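Local coordinates for protein CrmK (Actinoalloteichus sp. WH1-2216-6, PDB 5I1V) that acts as a flavin-dependent oxidase with covalently bound FAD and takes part in recycling shunt products during caerulomycin biosynthesis, at residues Y265-C270 and A374-A379; A345-P350 and L400-M405. All coordinates share one frame; numbering follows the deposited sequence.

Interaction 1: Y265-C270 and A374-A379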
ATOM      1  N   TYR A 265     -22.269  -7.466  -3.677  1.00 21.99           N
ATOM      2  CA  TYR A 265     -21.529  -7.611  -2.416  1.00 21.67           C
ATOM      3  C   TYR A 265     -21.585  -6.274  -1.702  1.00 21.39           C
ATOM      4  O   TYR A 265     -21.266  -5.238  -2.284  1.00 20.63           O
ATOM      5  CB  TYR A 265     -20.054  -7.943  -2.706  1.00 22.41           C
ATOM      6  CG  TYR A 265     -19.155  -7.763  -1.502  1.00 22.99           C
ATOM      7  CD1 TYR A 265     -19.164  -8.697  -0.459  1.00 21.46           C
ATOM      8  CD2 TYR A 265     -18.314  -6.660  -1.388  1.00 23.96           C
ATOM      9  CE1 TYR A 265     -18.374  -8.537   0.653  1.00 20.89           C
ATOM     10  CE2 TYR A 265     -17.533  -6.474  -0.258  1.00 24.32           C
ATOM     11  CZ  TYR A 265     -17.569  -7.426   0.760  1.00 23.78           C
ATOM     12  OH  TYR A 265     -16.768  -7.269   1.871  1.00 26.66           O
ATOM     13  N   ALA A 266     -21.934  -6.299  -0.432  1.00 22.17           N
ATOM     14  CA  ALA A 266     -21.967  -5.061   0.334  1.00 22.81           C
ATOM     15  C   ALA A 266     -21.438  -5.207   1.743  1.00 23.57           C
ATOM     16  O   ALA A 266     -21.599  -6.267   2.376  1.00 25.73           O
ATOM     17  CB  ALA A 266     -23.377  -4.527   0.347  1.00 24.05           C
ATOM     18  N   LEU A 267     -20.803  -4.138   2.225  1.00 23.66           N
ATOM     19  CA  LEU A 267     -20.296  -4.081   3.577  1.00 27.75           C
ATOM     20  C   LEU A 267     -20.825  -2.817   4.259  1.00 26.28           C
ATOM     21  O   LEU A 267     -20.638  -1.721   3.756  1.00 29.09           O
ATOM     22  CB  LEU A 267     -18.783  -4.070   3.555  1.00 29.61           C
ATOM     23  CG  LEU A 267     -18.073  -4.192   4.902  1.00 34.90           C
ATOM     24  CD1 LEU A 267     -16.774  -4.994   4.831  1.00 39.94           C
ATOM     25  CD2 LEU A 267     -17.740  -2.828   5.430  1.00 36.53           C
ATOM     26  N   LEU A 268     -21.432  -2.996   5.424  1.00 27.04           N
ATOM     27  CA  LEU A 268     -21.975  -1.892   6.213  1.00 26.29           C
ATOM     28  C   LEU A 268     -21.056  -1.668   7.424  1.00 25.44           C
ATOM     29  O   LEU A 268     -20.842  -2.566   8.186  1.00 26.59           O
ATOM     30  CB  LEU A 268     -23.349  -2.272   6.684  1.00 27.66           C
ATOM     31  CG  LEU A 268     -24.047  -1.246   7.574  1.00 27.24           C
ATOM     32  CD1 LEU A 268     -24.238   0.076   6.841  1.00 26.97           C
ATOM     33  CD2 LEU A 268     -25.355  -1.883   8.013  1.00 29.44           C
ATOM     34  N   GLU A 269     -20.486  -0.486   7.577  1.00 25.04           N
ATOM     35  CA  GLU A 269     -19.594  -0.222   8.693  1.00 27.73           C
ATOM     36  C   GLU A 269     -20.337   0.690   9.647  1.00 27.62           C
ATOM     37  O   GLU A 269     -20.606   1.847   9.320  1.00 26.81           O
ATOM     38  CB  GLU A 269     -18.336   0.501   8.260  1.00 31.47           C
ATOM     39  CG  GLU A 269     -17.483  -0.249   7.275  1.00 40.00           C
ATOM     40  CD  GLU A 269     -16.124   0.415   7.048  1.00 48.54           C
ATOM     41  OE1 GLU A 269     -15.911   0.941   5.933  1.00 50.52           O
ATOM     42  OE2 GLU A 269     -15.278   0.416   7.993  1.00 53.88           O
ATOM     43  N   CYS A 270     -20.611   0.173  10.823  1.00 25.72           N
ATOM     44  CA  CYS A 270     -21.271   0.949  11.852  1.00 29.10           C
ATOM     45  C   CYS A 270     -20.271   1.458  12.880  1.00 28.26           C
ATOM     46  O   CYS A 270     -20.083   0.846  13.905  1.00 28.19           O
ATOM     47  CB  CYS A 270     -22.300   0.068  12.537  1.00 28.66           C
ATOM     48  SG  CYS A 270     -23.465  -0.654  11.376  1.00 31.11           S
ATOM     49  N   ALA A 374     -15.685   0.442  15.474  1.00 26.89           N
ATOM     50  CA  ALA A 374     -16.767   0.041  14.568  1.00 26.40           C
ATOM     51  C   ALA A 374     -17.155  -1.416  14.728  1.00 27.29           C
ATOM     52  O   ALA A 374     -16.361  -2.249  15.184  1.00 27.61           O
ATOM     53  CB  ALA A 374     -16.400   0.314  13.138  1.00 25.33           C
ATOM     54  N   MET A 375     -18.401  -1.700  14.373  1.00 26.92           N
ATOM     55  CA  MET A 375     -18.762  -3.033  13.982  1.00 28.44           C
ATOM     56  C   MET A 375     -19.198  -2.987  12.529  1.00 27.53           C
ATOM     57  O   MET A 375     -19.649  -1.955  12.014  1.00 29.49           O
ATOM     58  CB  MET A 375     -19.781  -3.707  14.923  1.00 30.94           C
ATOM     59  CG  MET A 375     -21.138  -3.075  15.018  1.00 33.01           C
ATOM     60  SD  MET A 375     -22.185  -4.004  16.179  1.00 34.66           S
ATOM     61  CE  MET A 375     -22.301  -5.578  15.315  1.00 36.70           C
ATOM     62  N   GLU A 376     -18.973  -4.103  11.857  1.00 27.33           N
ATOM     63  CA  GLU A 376     -19.275  -4.230  10.445  1.00 27.83           C
ATOM     64  C   GLU A 376     -20.095  -5.456  10.157  1.00 25.81           C
ATOM     65  O   GLU A 376     -19.896  -6.510  10.763  1.00 25.83           O
ATOM     66  CB  GLU A 376     -17.982  -4.341   9.614  1.00 31.37           C
ATOM     67  CG  GLU A 376     -16.919  -3.310   9.877  1.00 37.16           C
ATOM     68  CD  GLU A 376     -15.674  -3.482   8.971  1.00 45.00           C
ATOM     69  OE1 GLU A 376     -15.423  -4.592   8.419  1.00 43.12           O
ATOM     70  OE2 GLU A 376     -14.931  -2.488   8.822  1.00 52.77           O
ATOM     71  N   TYR A 377     -20.990  -5.314   9.185  1.00 25.62           N
ATOM     72  CA  TYR A 377     -21.767  -6.419   8.658  1.00 27.63           C
ATOM     73  C   TYR A 377     -21.318  -6.685   7.227  1.00 24.25           C
ATOM     74  O   TYR A 377     -21.390  -5.823   6.380  1.00 25.42           O
ATOM     75  CB  TYR A 377     -23.244  -6.060   8.675  1.00 28.88           C
ATOM     76  CG  TYR A 377     -23.814  -5.933  10.041  1.00 28.89           C
ATOM     77  CD1 TYR A 377     -24.346  -7.035  10.682  1.00 30.23           C
ATOM     78  CD2 TYR A 377     -23.864  -4.714  10.686  1.00 30.27           C
ATOM     79  CE1 TYR A 377     -24.909  -6.933  11.924  1.00 31.06           C
ATOM     80  CE2 TYR A 377     -24.428  -4.607  11.940  1.00 31.09           C
ATOM     81  CZ  TYR A 377     -24.969  -5.716  12.538  1.00 30.23           C
ATOM     82  OH  TYR A 377     -25.510  -5.619  13.792  1.00 31.99           O
ATOM     83  N   ILE A 378     -20.885  -7.902   6.964  1.00 23.81           N
ATOM     84  CA  ILE A 378     -20.207  -8.255   5.714  1.00 23.97           C
ATOM     85  C   ILE A 378     -20.960  -9.351   4.973  1.00 23.46           C
ATOM     86  O   ILE A 378     -21.095 -10.442   5.474  1.00 22.64           O
ATOM     87  CB  ILE A 378     -18.789  -8.788   6.021  1.00 27.04           C
ATOM     88  CG1 ILE A 378     -18.022  -7.779   6.875  1.00 29.88           C
ATOM     89  CG2 ILE A 378     -18.022  -9.086   4.722  1.00 27.98           C
ATOM     90  CD1 ILE A 378     -16.883  -8.342   7.686  1.00 35.74           C
ATOM     91  N   ALA A 379     -21.436  -9.044   3.783  1.00 22.75           N
ATOM     92  CA  ALA A 379     -22.161  -9.971   2.954  1.00 23.12           C
ATOM     93  C   ALA A 379     -21.261 -11.188   2.669  1.00 22.46           C
ATOM     94  O   ALA A 379     -20.058 -11.039   2.577  1.00 23.62           O
ATOM     95  CB  ALA A 379     -22.536  -9.305   1.667  1.00 24.67           C
TER
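Two tyrosine rings flank this strand pair, each met at its edge. Cys270 SG lies near the plane of the Tyr377 ring, 4.1 Å from CE2, a sulfur-aromatic contact. Leu268 CD2 comes to the same ring obliquely, while Tyr377 OH is hydrogen-bonded to His351 ND1. At the Tyr265 ring, Ala379 O sits 3.6 Å from CE1, and Ile378 CG2 is beside OH. On the face carrying Glu269 and Glu376, the two side chains rise side by side with carboxylate planes 80° apart. Glu269 OE2 and Glu376 OE2 are 3.0 Å apart, so the pKa of at least one is probably raised. Glu376 OE1 turns to Leu267 CD1, which also packs on Ile378 CG1. An alanine at Glu376 would remove this carboxylate and would probably leave Leu267 and the stem of Glu269 less well packed. Between the backbones, Leu268 and Tyr377 exchange two nearly straight hydrogen bonds, and Cys270 N reaches Met375 O at 2.6 Å, almost along the C=O axis. With helix 237-253 against the Tyr377 side and FAD-binding Phe123 and Tyr138 touching Tyr265 and Ile378, this is an antiparallel pair inside the large sheet bordering the flavin site, consistent with a berberine-bridge-enzyme-like fold.

Interaction 2: A345-P350 and L400-M405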
ATOM      1  N   ALA A 345     -17.955 -12.525  14.721  1.00 21.98           N
ATOM      2  CA  ALA A 345     -19.198 -13.294  14.995  1.00 23.78           C
ATOM      3  C   ALA A 345     -19.923 -13.480  13.652  1.00 23.94           C
ATOM      4  O   ALA A 345     -20.198 -12.526  12.938  1.00 26.61           O
ATOM      5  CB  ALA A 345     -20.108 -12.610  16.035  1.00 23.86           C
ATOM      6  N   ASP A 346     -20.229 -14.707  13.307  1.00 24.44           N
ATOM      7  CA  ASP A 346     -20.907 -14.996  12.045  1.00 26.97           C
ATOM      8  C   ASP A 346     -22.322 -15.452  12.263  1.00 26.06           C
ATOM      9  O   ASP A 346     -22.594 -16.105  13.248  1.00 25.84           O
ATOM     10  CB  ASP A 346     -20.106 -16.059  11.283  1.00 27.42           C
ATOM     11  CG  ASP A 346     -18.704 -15.580  10.976  1.00 32.70           C
ATOM     12  OD1 ASP A 346     -18.448 -14.336  11.180  1.00 33.63           O
ATOM     13  OD2 ASP A 346     -17.876 -16.432  10.557  1.00 36.48           O
ATOM     14  N   LEU A 347     -23.196 -15.102  11.317  1.00 28.49           N
ATOM     15  CA  LEU A 347     -24.663 -15.159  11.483  1.00 28.90           C
ATOM     16  C   LEU A 347     -25.279 -15.949  10.348  1.00 29.41           C
ATOM     17  O   LEU A 347     -24.791 -15.898   9.204  1.00 26.84           O
ATOM     18  CB  LEU A 347     -25.283 -13.760  11.416  1.00 29.43           C
ATOM     19  CG  LEU A 347     -24.974 -12.764  12.532  1.00 32.36           C
ATOM     20  CD1 LEU A 347     -25.367 -11.363  12.099  1.00 34.81           C
ATOM     21  CD2 LEU A 347     -25.699 -13.149  13.818  1.00 33.77           C
ATOM     22  N   ARG A 348     -26.360 -16.650  10.646  1.00 30.40           N
ATOM     23  CA  ARG A 348     -27.180 -17.275   9.583  1.00 33.99           C
ATOM     24  C   ARG A 348     -28.637 -16.838   9.768  1.00 33.04           C
ATOM     25  O   ARG A 348     -29.524 -17.309   9.070  1.00 33.79           O
ATOM     26  CB  ARG A 348     -27.059 -18.801   9.597  1.00 35.33           C
ATOM     27  CG  ARG A 348     -27.408 -19.411  10.951  1.00 42.46           C
ATOM     28  CD  ARG A 348     -26.979 -20.864  11.096  1.00 48.66           C
ATOM     29  NE  ARG A 348     -27.858 -21.726  10.333  1.00 56.30           N
ATOM     30  CZ  ARG A 348     -27.596 -22.243   9.129  1.00 65.89           C
ATOM     31  NH1 ARG A 348     -26.435 -22.033   8.496  1.00 64.80           N
ATOM     32  NH2 ARG A 348     -28.520 -23.007   8.549  1.00 72.59           N
ATOM     33  N   GLY A 349     -28.845 -15.908  10.691  1.00 33.43           N
ATOM     34  CA  GLY A 349     -30.144 -15.302  10.955  1.00 33.93           C
ATOM     35  C   GLY A 349     -29.862 -13.885  11.407  1.00 37.89           C
ATOM     36  O   GLY A 349     -28.675 -13.495  11.569  1.00 34.84           O
ATOM     37  N   PRO A 350     -30.925 -13.078  11.580  1.00 35.01           N
ATOM     38  CA  PRO A 350     -30.682 -11.684  11.864  1.00 35.27           C
ATOM     39  C   PRO A 350     -30.439 -11.446  13.320  1.00 33.48           C
ATOM     40  O   PRO A 350     -30.869 -12.246  14.165  1.00 33.36           O
ATOM     41  CB  PRO A 350     -32.001 -11.002  11.465  1.00 38.51           C
ATOM     42  CG  PRO A 350     -33.043 -12.053  11.684  1.00 38.12           C
ATOM     43  CD  PRO A 350     -32.369 -13.383  11.438  1.00 38.62           C
ATOM     44  N   LEU A 400     -23.651 -14.418   6.643  1.00 27.69           N
ATOM     45  CA  LEU A 400     -23.244 -13.071   6.885  1.00 27.87           C
ATOM     46  C   LEU A 400     -22.152 -13.094   7.973  1.00 24.43           C
ATOM     47  O   LEU A 400     -22.228 -13.885   8.901  1.00 26.40           O
ATOM     48  CB  LEU A 400     -24.469 -12.257   7.325  1.00 32.86           C
ATOM     49  CG  LEU A 400     -24.221 -10.766   7.231  1.00 33.78           C
ATOM     50  CD1 LEU A 400     -25.371 -10.024   6.605  1.00 36.53           C
ATOM     51  CD2 LEU A 400     -23.892 -10.238   8.618  1.00 38.15           C
ATOM     52  N   LYS A 401     -21.121 -12.294   7.796  1.00 21.74           N
ATOM     53  CA  LYS A 401     -20.061 -12.161   8.763  1.00 25.11           C
ATOM     54  C   LYS A 401     -20.142 -10.797   9.447  1.00 25.86           C
ATOM     55  O   LYS A 401     -20.615  -9.803   8.850  1.00 28.55           O
ATOM     56  CB  LYS A 401     -18.705 -12.330   8.116  1.00 26.52           C
ATOM     57  CG  LYS A 401     -18.457 -13.706   7.551  1.00 29.47           C
ATOM     58  CD  LYS A 401     -17.029 -13.837   7.053  1.00 33.49           C
ATOM     59  CE  LYS A 401     -16.490 -15.246   7.214  1.00 35.70           C
ATOM     60  NZ  LYS A 401     -16.166 -15.514   8.626  1.00 42.41           N
ATOM     61  N   THR A 402     -19.735 -10.759  10.713  1.00 25.23           N
ATOM     62  CA  THR A 402     -19.616  -9.500  11.423  1.00 25.41           C
ATOM     63  C   THR A 402     -18.233  -9.460  12.088  1.00 24.43           C
ATOM     64  O   THR A 402     -17.684 -10.483  12.481  1.00 22.81           O
ATOM     65  CB  THR A 402     -20.713  -9.262  12.491  1.00 27.00           C
ATOM     66  OG1 THR A 402     -20.393  -9.999  13.676  1.00 27.66           O
ATOM     67  CG2 THR A 402     -22.111  -9.624  11.948  1.00 26.38           C
ATOM     68  N   PHE A 403     -17.721  -8.250  12.196  1.00 26.48           N
ATOM     69  CA  PHE A 403     -16.370  -7.948  12.577  1.00 27.66           C
ATOM     70  C   PHE A 403     -16.478  -6.716  13.492  1.00 26.12           C
ATOM     71  O   PHE A 403     -17.323  -5.850  13.257  1.00 28.42           O
ATOM     72  CB  PHE A 403     -15.618  -7.640  11.280  1.00 28.97           C
ATOM     73  CG  PHE A 403     -14.205  -7.202  11.474  1.00 31.68           C
ATOM     74  CD1 PHE A 403     -13.262  -8.084  11.990  1.00 36.02           C
ATOM     75  CD2 PHE A 403     -13.804  -5.936  11.123  1.00 34.86           C
ATOM     76  CE1 PHE A 403     -11.943  -7.682  12.168  1.00 38.67           C
ATOM     77  CE2 PHE A 403     -12.488  -5.529  11.289  1.00 40.07           C
ATOM     78  CZ  PHE A 403     -11.555  -6.405  11.814  1.00 36.99           C
ATOM     79  N   TYR A 404     -15.655  -6.674  14.541  1.00 23.18           N
ATOM     80  CA  TYR A 404     -15.592  -5.594  15.508  1.00 23.40           C
ATOM     81  C   TYR A 404     -14.135  -5.172  15.584  1.00 24.39           C
ATOM     82  O   TYR A 404     -13.249  -6.051  15.598  1.00 24.24           O
ATOM     83  CB  TYR A 404     -15.980  -6.066  16.892  1.00 24.46           C
ATOM     84  CG  TYR A 404     -17.356  -6.628  17.001  1.00 24.97           C
ATOM     85  CD1 TYR A 404     -17.724  -7.808  16.360  1.00 26.06           C
ATOM     86  CD2 TYR A 404     -18.318  -5.990  17.786  1.00 28.99           C
ATOM     87  CE1 TYR A 404     -19.007  -8.329  16.497  1.00 25.90           C
ATOM     88  CE2 TYR A 404     -19.597  -6.495  17.894  1.00 27.97           C
ATOM     89  CZ  TYR A 404     -19.947  -7.645  17.258  1.00 29.21           C
ATOM     90  OH  TYR A 404     -21.230  -8.127  17.456  1.00 31.69           O
ATOM     91  N   MET A 405     -13.878  -3.872  15.574  1.00 24.65           N
ATOM     92  CA  MET A 405     -12.520  -3.380  15.678  1.00 28.34           C
ATOM     93  C   MET A 405     -12.435  -2.031  16.426  1.00 27.69           C
ATOM     94  O   MET A 405     -13.371  -1.221  16.374  1.00 24.56           O
ATOM     95  CB  MET A 405     -11.863  -3.394  14.291  1.00 35.89           C
ATOM     96  CG  MET A 405     -11.468  -2.088  13.624  1.00 48.68           C
ATOM     97  SD  MET A 405      -9.653  -1.868  13.387  1.00 67.61           S
ATOM     98  CE  MET A 405      -9.021  -3.504  13.003  1.00 54.30           C
TER
HETATM   99  O   HOH W   1     -16.388 -12.681  11.425  1.00 28.74           O
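Three side-chain torsions set up this contact. Thr402 holds OG1 between its backbone N and carbonyl carbon (chi1 79°), Asp346 keeps CG beside its own N (chi1 -60°), and the Lys401 chain starts out extended, then bends at chi3 and again at chi4 (-75°) to swing NZ across toward the Asp346 carboxylate. Thr402 OG1 thereby donates to Ala345 O at 2.6 Å, in the carbonyl plane and on a lone pair. The same oxygen also takes the N-H of Thr402 from above that plane, along a noticeably bent path, so one residue grips a single carbonyl twice. On the sheet face of Asp346 and Lys401, the two side chains run side by side from a non-hydrogen-bonded pair, and NZ of Lys401 meets Asp346 OD2 in a 2.7 Å salt bridge, approaching from above the carboxylate. The other branch, OD1, receives a water that also donates to Thr402 O, which fixes the rotation of the carboxylate from a second side. Lys401 makes cation-pi contacts with Tyr446 and Tyr380 as well, so its buried charge is probably stabilised by one anion and two aromatic rings. On the face of Ala345, Leu347 and Thr402, Leu347 CD1 touches Thr402 CG2 at 3.7 Å and Leu400 CD2 at 3.9 Å, the two leucines alongside each other. A straight bond from Leu347 N to Leu400 O holds the far end of the pairing, just before the strand ends and Arg348 begins a loop. Because Lys401 touches Tyr138 and Tyr446, both FAD-binding residues, and its side chain lies about 7 Å from the bound FAD, this cross-strand salt bridge in an antiparallel pair belongs to the second shell of the flavin pocket.

How the interactions relate
Of the four segments, counted from the N terminus, the one on strand 265-271 comes first, and interaction 1 closes a long excursion by bringing it against 374-379. That excursion includes strands 277-285, 311-318 and 339-347. Interaction 2 starts within it, at 345-350, but ends beyond it at 400-405, so the two closures cross. The excursion of interaction 2 carries helix 353-364 and then strand 374-379 itself. In the sheet the order runs 265-271, 374-379, 400-408, 339-347, and the two inner strands join the contacts through probable hydrogen bonds from Ile378 N to Lys401 O and from Glu376 N to Phe403 O. Together they make four consecutive antiparallel strands of one sheet.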